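Local coordinates for protein extracellular ligand-binding receptor (Sphaerobacter thermophilus, PDB 4ZPJ) that probably binds a small-molecule substrate outside the membrane and delivers it to an ABC transporter, at residues P230-E244 and D262-L275. Numbering follows the deposited sequence.
With ZN (zinc ion), chain J; ZN (zinc ion), chain F.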
loop_
_atom_site.group_PDB
_atom_site.type_symbol
_atom_site.label_atom_id
_atom_site.label_comp_id
_atom_site.label_asym_id
_atom_site.label_seq_id
_atom_site.Cartn_x
_atom_site.Cartn_y
_atom_site.Cartn_z
ATOM N N PRO A 230 -4.263 4.830 -20.993
ATOM C CA PRO A 230 -4.426 6.058 -20.187
ATOM C C PRO A 230 -5.280 5.853 -18.953
ATOM O O PRO A 230 -6.172 5.003 -18.934
ATOM C CB PRO A 230 -5.150 7.030 -21.124
ATOM C CG PRO A 230 -4.959 6.486 -22.510
ATOM C CD PRO A 230 -4.780 4.989 -22.362
ATOM N N ILE A 231 -5.053 6.679 -17.947
ATOM C CA ILE A 231 -5.968 6.745 -16.828
ATOM C C ILE A 231 -7.366 7.038 -17.360
ATOM O O ILE A 231 -7.491 7.872 -18.262
ATOM C CB ILE A 231 -5.620 7.888 -15.857
ATOM C CG1 ILE A 231 -4.207 7.751 -15.308
ATOM C CG2 ILE A 231 -6.634 7.915 -14.713
ATOM C CD1 ILE A 231 -4.158 6.886 -14.106
ATOM N N GLY A 232 -8.381 6.381 -16.778
ATOM C CA GLY A 232 -9.791 6.578 -17.106
ATOM C C GLY A 232 -10.258 5.943 -18.412
ATOM O O GLY A 232 -11.290 6.351 -18.963
ATOM N N THR A 233 -9.513 4.952 -18.910
ATOM C CA THR A 233 -9.912 4.179 -20.082
ATOM C C THR A 233 -11.230 3.409 -19.836
ATOM O O THR A 233 -11.404 2.772 -18.817
ATOM C CB THR A 233 -8.796 3.201 -20.499
ATOM O OG1 THR A 233 -7.646 3.949 -20.907
ATOM C CG2 THR A 233 -9.234 2.328 -21.633
ATOM N N GLN A 234 -12.133 3.482 -20.809
ATOM C CA GLN A 234 -13.447 2.910 -20.744
ATOM C C GLN A 234 -13.481 1.584 -21.531
ATOM O O GLN A 234 -13.937 0.558 -21.029
ATOM C CB GLN A 234 -14.410 3.905 -21.379
ATOM C CG GLN A 234 -15.711 4.037 -20.630
ATOM C CD GLN A 234 -15.545 4.769 -19.317
ATOM O OE1 GLN A 234 -14.779 5.728 -19.217
ATOM N NE2 GLN A 234 -16.259 4.319 -18.303
ATOM N N ASP A 235 -12.981 1.628 -22.766
ATOM C CA ASP A 235 -12.917 0.457 -23.663
ATOM C C ASP A 235 -11.507 -0.088 -23.567
ATOM O O ASP A 235 -10.579 0.501 -24.108
ATOM C CB ASP A 235 -13.243 0.850 -25.163
ATOM C CG ASP A 235 -13.321 -0.394 -26.137
ATOM O OD1 ASP A 235 -13.159 -1.554 -25.603
ATOM O OD2 ASP A 235 -13.553 -0.244 -27.440
ATOM N N PHE A 236 -11.339 -1.227 -22.918
ATOM C CA PHE A 236 -9.990 -1.854 -22.827
ATOM C C PHE A 236 -9.713 -2.766 -24.052
ATOM O O PHE A 236 -8.567 -3.160 -24.288
ATOM C CB PHE A 236 -9.755 -2.578 -21.487
ATOM C CG PHE A 236 -9.288 -1.663 -20.387
ATOM C CD1 PHE A 236 -7.980 -1.195 -20.355
ATOM C CD2 PHE A 236 -10.155 -1.241 -19.387
ATOM C CE1 PHE A 236 -7.562 -0.319 -19.362
ATOM C CE2 PHE A 236 -9.731 -0.378 -18.372
ATOM C CZ PHE A 236 -8.440 0.082 -18.361
ATOM N N GLY A 237 -10.762 -3.079 -24.811
ATOM C CA GLY A 237 -10.650 -3.747 -26.153
ATOM C C GLY A 237 -9.311 -3.592 -26.869
ATOM O O GLY A 237 -8.621 -4.564 -27.125
ATOM N N PRO A 238 -8.916 -2.352 -27.176
ATOM C CA PRO A 238 -7.708 -2.213 -27.993
ATOM C C PRO A 238 -6.479 -2.680 -27.247
ATOM O O PRO A 238 -5.645 -3.359 -27.828
ATOM C CB PRO A 238 -7.660 -0.700 -28.311
ATOM C CG PRO A 238 -9.091 -0.237 -28.138
ATOM C CD PRO A 238 -9.556 -1.049 -26.938
ATOM N N TYR A 239 -6.394 -2.363 -25.959
ATOM C CA TYR A 239 -5.221 -2.733 -25.149
ATOM C C TYR A 239 -5.183 -4.231 -24.929
ATOM O O TYR A 239 -4.127 -4.798 -24.906
ATOM C CB TYR A 239 -5.209 -1.961 -23.841
ATOM C CG TYR A 239 -5.312 -0.497 -24.142
ATOM C CD1 TYR A 239 -4.193 0.217 -24.568
ATOM C CD2 TYR A 239 -6.536 0.153 -24.120
ATOM C CE1 TYR A 239 -4.298 1.557 -24.935
ATOM C CE2 TYR A 239 -6.654 1.498 -24.490
ATOM C CZ TYR A 239 -5.533 2.197 -24.889
ATOM O OH TYR A 239 -5.637 3.518 -25.255
ATOM N N LEU A 240 -6.357 -4.843 -24.796
ATOM C CA LEU A 240 -6.521 -6.276 -24.695
ATOM C C LEU A 240 -6.057 -6.972 -25.947
ATOM O O LEU A 240 -5.334 -7.968 -25.882
ATOM C CB LEU A 240 -7.982 -6.643 -24.430
ATOM C CG LEU A 240 -8.553 -6.281 -23.032
ATOM C CD1 LEU A 240 -9.919 -6.905 -22.851
ATOM C CD2 LEU A 240 -7.664 -6.721 -21.887
ATOM N N GLN A 241 -6.452 -6.436 -27.088
ATOM C CA GLN A 241 -5.968 -6.966 -28.347
ATOM C C GLN A 241 -4.423 -6.880 -28.389
ATOM O O GLN A 241 -3.770 -7.869 -28.690
ATOM C CB GLN A 241 -6.717 -6.340 -29.554
ATOM C CG GLN A 241 -8.039 -7.086 -29.834
ATOM C CD GLN A 241 -8.933 -6.494 -30.936
ATOM O OE1 GLN A 241 -10.041 -6.995 -31.178
ATOM N NE2 GLN A 241 -8.450 -5.445 -31.623
ATOM N N ARG A 242 -3.834 -5.759 -28.001
ATOM C CA ARG A 242 -2.374 -5.664 -28.027
ATOM C C ARG A 242 -1.741 -6.657 -27.083
ATOM O O ARG A 242 -0.709 -7.281 -27.408
ATOM C CB ARG A 242 -1.885 -4.254 -27.711
ATOM C CG ARG A 242 -2.532 -3.196 -28.609
ATOM C CD ARG A 242 -1.819 -1.847 -28.625
ATOM N NE ARG A 242 -2.750 -0.765 -28.987
ATOM C CZ ARG A 242 -2.450 0.537 -29.044
ATOM N NH1 ARG A 242 -3.396 1.417 -29.392
ATOM N NH2 ARG A 242 -1.219 0.972 -28.768
ATOM N N ILE A 243 -2.350 -6.832 -25.910
ATOM C CA ILE A 243 -1.840 -7.804 -24.975
ATOM C C ILE A 243 -1.927 -9.171 -25.611
ATOM O O ILE A 243 -0.959 -9.909 -25.552
ATOM C CB ILE A 243 -2.594 -7.793 -23.629
ATOM C CG1 ILE A 243 -2.292 -6.488 -22.877
ATOM C CG2 ILE A 243 -2.245 -9.031 -22.810
ATOM C CD1 ILE A 243 -3.273 -6.151 -21.770
ATOM N N GLU A 244 -3.056 -9.508 -26.220
ATOM C CA GLU A 244 -3.211 -10.817 -26.835
ATOM C C GLU A 244 -2.058 -11.103 -27.761
ATOM O O GLU A 244 -1.541 -12.210 -27.806
ATOM C CB GLU A 244 -4.499 -10.936 -27.685
ATOM C CG GLU A 244 -4.902 -12.413 -27.860
ATOM C CD GLU A 244 -5.785 -12.713 -29.040
ATOM O OE1 GLU A 244 -6.266 -11.762 -29.696
ATOM O OE2 GLU A 244 -6.030 -13.921 -29.290
ATOM N N ASP A 262 -10.820 1.852 -13.200
ATOM C CA ASP A 262 -9.976 1.258 -14.246
ATOM C C ASP A 262 -9.768 -0.278 -14.000
ATOM O O ASP A 262 -9.853 -1.137 -14.923
ATOM C CB ASP A 262 -8.607 1.963 -14.317
ATOM C CG ASP A 262 -8.659 3.331 -15.020
ATOM O OD1 ASP A 262 -9.763 3.808 -15.379
ATOM O OD2 ASP A 262 -7.577 3.938 -15.256
ATOM N N ALA A 263 -9.496 -0.624 -12.759
ATOM C CA ALA A 263 -9.176 -2.012 -12.436
ATOM C C ALA A 263 -10.365 -2.920 -12.609
ATOM O O ALA A 263 -10.216 -4.028 -13.131
ATOM C CB ALA A 263 -8.587 -2.111 -11.064
ATOM N N ILE A 264 -11.533 -2.416 -12.233
ATOM C CA ILE A 264 -12.792 -3.128 -12.372
ATOM C C ILE A 264 -13.108 -3.338 -13.858
ATOM O O ILE A 264 -13.383 -4.505 -14.276
ATOM C CB ILE A 264 -13.961 -2.387 -11.701
ATOM C CG1 ILE A 264 -13.741 -2.264 -10.194
ATOM C CG2 ILE A 264 -15.301 -3.091 -11.998
ATOM C CD1 ILE A 264 -14.698 -1.291 -9.499
ATOM N N ARG A 265 -13.040 -2.248 -14.642
ATOM C CA ARG A 265 -13.323 -2.347 -16.103
ATOM C C ARG A 265 -12.286 -3.270 -16.820
ATOM O O ARG A 265 -12.641 -4.083 -17.675
ATOM C CB ARG A 265 -13.395 -0.941 -16.757
ATOM C CG ARG A 265 -14.661 -0.148 -16.414
ATOM C CD ARG A 265 -14.781 1.114 -17.309
ATOM N NE ARG A 265 -13.566 1.927 -17.114
ATOM C CZ ARG A 265 -13.361 2.811 -16.118
ATOM N NH1 ARG A 265 -14.338 3.099 -15.246
ATOM N NH2 ARG A 265 -12.183 3.440 -16.017
ATOM N N PHE A 266 -11.021 -3.186 -16.432
ATOM C CA PHE A 266 -10.050 -4.058 -17.040
ATOM C C PHE A 266 -10.320 -5.556 -16.739
ATOM O O PHE A 266 -10.379 -6.382 -17.670
ATOM C CB PHE A 266 -8.625 -3.712 -16.618
ATOM C CG PHE A 266 -7.604 -4.695 -17.129
ATOM C CD1 PHE A 266 -7.111 -4.593 -18.400
ATOM C CD2 PHE A 266 -7.191 -5.758 -16.340
ATOM C CE1 PHE A 266 -6.189 -5.524 -18.880
ATOM C CE2 PHE A 266 -6.277 -6.706 -16.809
ATOM C CZ PHE A 266 -5.771 -6.586 -18.083
ATOM N N LEU A 267 -10.465 -5.910 -15.461
ATOM C CA LEU A 267 -10.638 -7.331 -15.125
ATOM C C LEU A 267 -11.880 -7.878 -15.735
ATOM O O LEU A 267 -11.865 -8.950 -16.315
ATOM C CB LEU A 267 -10.662 -7.549 -13.619
ATOM C CG LEU A 267 -9.242 -7.515 -13.092
ATOM C CD1 LEU A 267 -9.209 -7.406 -11.596
ATOM C CD2 LEU A 267 -8.499 -8.744 -13.567
ATOM N N VAL A 268 -12.957 -7.116 -15.687
ATOM C CA VAL A 268 -14.220 -7.622 -16.177
ATOM C C VAL A 268 -14.088 -7.823 -17.692
ATOM O O VAL A 268 -14.591 -8.810 -18.228
ATOM C CB VAL A 268 -15.422 -6.659 -15.841
ATOM C CG1 VAL A 268 -16.605 -6.882 -16.776
ATOM C CG2 VAL A 268 -15.903 -6.810 -14.392
ATOM N N GLN A 269 -13.418 -6.910 -18.386
ATOM C CA GLN A 269 -13.353 -7.012 -19.854
ATOM C C GLN A 269 -12.332 -8.061 -20.270
ATOM O O GLN A 269 -12.466 -8.724 -21.296
ATOM C CB GLN A 269 -13.077 -5.660 -20.514
ATOM C CG GLN A 269 -14.178 -4.618 -20.225
ATOM C CD GLN A 269 -13.867 -3.242 -20.816
ATOM O OE1 GLN A 269 -13.034 -3.097 -21.706
ATOM N NE2 GLN A 269 -14.521 -2.232 -20.307
ATOM N N TYR A 270 -11.338 -8.241 -19.440
ATOM C CA TYR A 270 -10.384 -9.318 -19.645
ATOM C C TYR A 270 -11.108 -10.655 -19.691
ATOM O O TYR A 270 -10.809 -11.480 -20.542
ATOM C CB TYR A 270 -9.300 -9.280 -18.578
ATOM C CG TYR A 270 -8.109 -10.138 -18.877
ATOM C CD1 TYR A 270 -7.027 -9.639 -19.634
ATOM C CD2 TYR A 270 -8.035 -11.431 -18.419
ATOM C CE1 TYR A 270 -5.911 -10.416 -19.903
ATOM C CE2 TYR A 270 -6.913 -12.208 -18.668
ATOM C CZ TYR A 270 -5.859 -11.697 -19.401
ATOM O OH TYR A 270 -4.782 -12.489 -19.680
ATOM N N GLN A 271 -12.118 -10.836 -18.864
ATOM C CA GLN A 271 -12.841 -12.084 -18.871
ATOM C C GLN A 271 -13.863 -12.135 -19.969
ATOM O O GLN A 271 -13.967 -13.108 -20.680
ATOM C CB GLN A 271 -13.545 -12.272 -17.545
ATOM C CG GLN A 271 -14.429 -13.500 -17.479
ATOM C CD GLN A 271 -15.423 -13.381 -16.337
ATOM O OE1 GLN A 271 -16.039 -12.328 -16.125
ATOM N NE2 GLN A 271 -15.575 -14.455 -15.598
ATOM N N GLU A 272 -14.632 -11.070 -20.104
ATOM C CA GLU A 272 -15.683 -11.010 -21.120
ATOM C C GLU A 272 -15.162 -11.144 -22.550
ATOM O O GLU A 272 -15.811 -11.740 -23.393
ATOM C CB GLU A 272 -16.496 -9.705 -20.970
ATOM C CG GLU A 272 -17.371 -9.726 -19.727
ATOM C CD GLU A 272 -18.280 -8.517 -19.599
ATOM O OE1 GLU A 272 -17.982 -7.442 -20.177
ATOM O OE2 GLU A 272 -19.307 -8.647 -18.889
ATOM N N PHE A 273 -13.973 -10.621 -22.791
ATOM C CA PHE A 273 -13.347 -10.624 -24.126
ATOM C C PHE A 273 -12.715 -11.989 -24.401
ATOM O O PHE A 273 -12.427 -12.312 -25.539
ATOM C CB PHE A 273 -12.287 -9.537 -24.141
ATOM C CG PHE A 273 -11.907 -9.022 -25.487
ATOM C CD1 PHE A 273 -12.755 -8.184 -26.188
ATOM C CD2 PHE A 273 -10.627 -9.268 -26.003
ATOM C CE1 PHE A 273 -12.376 -7.680 -27.421
ATOM C CE2 PHE A 273 -10.238 -8.763 -27.228
ATOM C CZ PHE A 273 -11.114 -7.964 -27.941
ATOM N N GLY A 274 -12.517 -12.817 -23.373
ATOM C CA GLY A 274 -12.146 -14.200 -23.655
ATOM C C GLY A 274 -10.711 -14.526 -23.263
ATOM O O GLY A 274 -10.304 -15.691 -23.292
ATOM N N LEU A 275 -9.966 -13.501 -22.858
ATOM C CA LEU A 275 -8.570 -13.693 -22.487
ATOM C C LEU A 275 -8.419 -14.457 -21.197
ATOM O O LEU A 275 -7.481 -15.172 -21.029
ATOM C CB LEU A 275 -7.805 -12.369 -22.409
ATOM C CG LEU A 275 -7.816 -11.546 -23.693
ATOM C CD1 LEU A 275 -6.605 -10.622 -23.729
ATOM C CD2 LEU A 275 -7.803 -12.406 -24.957
HETATM ZN ZN ZN J . -8.092 -12.363 -30.095
HETATM ZN ZN ZN F . -13.912 -1.737 -28.420
HETATM O O HOH W 1 -9.565 -13.384 -28.308
#
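OD2 of Asp262 accepts a hydrogen bond from Gly232 N, in the type II turn 230-233, on its syn lone pair at 3.0 Å, while OD1 forms a salt bridge with Arg265 NH2. One helical turn on, Arg265 donates hydrogen bonds side-on to Thr233 O from NE (2.9 Å) and NH2 (3.0 Å), and the Gln234 amide lies over one face of its guanidinium. The bend at chi3 (-58°) brings NH2 to Asp262 OD1 as well as to Thr233 O. Replacing Arg265 by alanine is likely to take both donors from Thr233 O and the countercharge from the Asp262 carboxylate. Phe266 lays CB over one face of the Phe236 ring, whose other face carries Thr233 CG2, and turns its ring edge to the face of Phe236, a T-shaped (edge-to-face) pair with planes at 88°. Gln269, extended beyond CG, reads the backbone with both ends of its amide: NE2 donates almost straight to Gln234 O (2.9 Å, 172°), and OE1 takes Phe236 N on an in-plane lone pair. Farther along, Leu240 sets CD2 at the edge of Tyr270 and CD1 against Phe273 CB (3.8 Å), and Leu275 CD1 reaches Leu240 O. Two beta-alpha units consecutive in the chain are thus joined by polar recognition of backbone groups in the loop after strand 222-229, where Phe266 also packs on Phe236, and by apolar packing around Leu240 of helix 237-246.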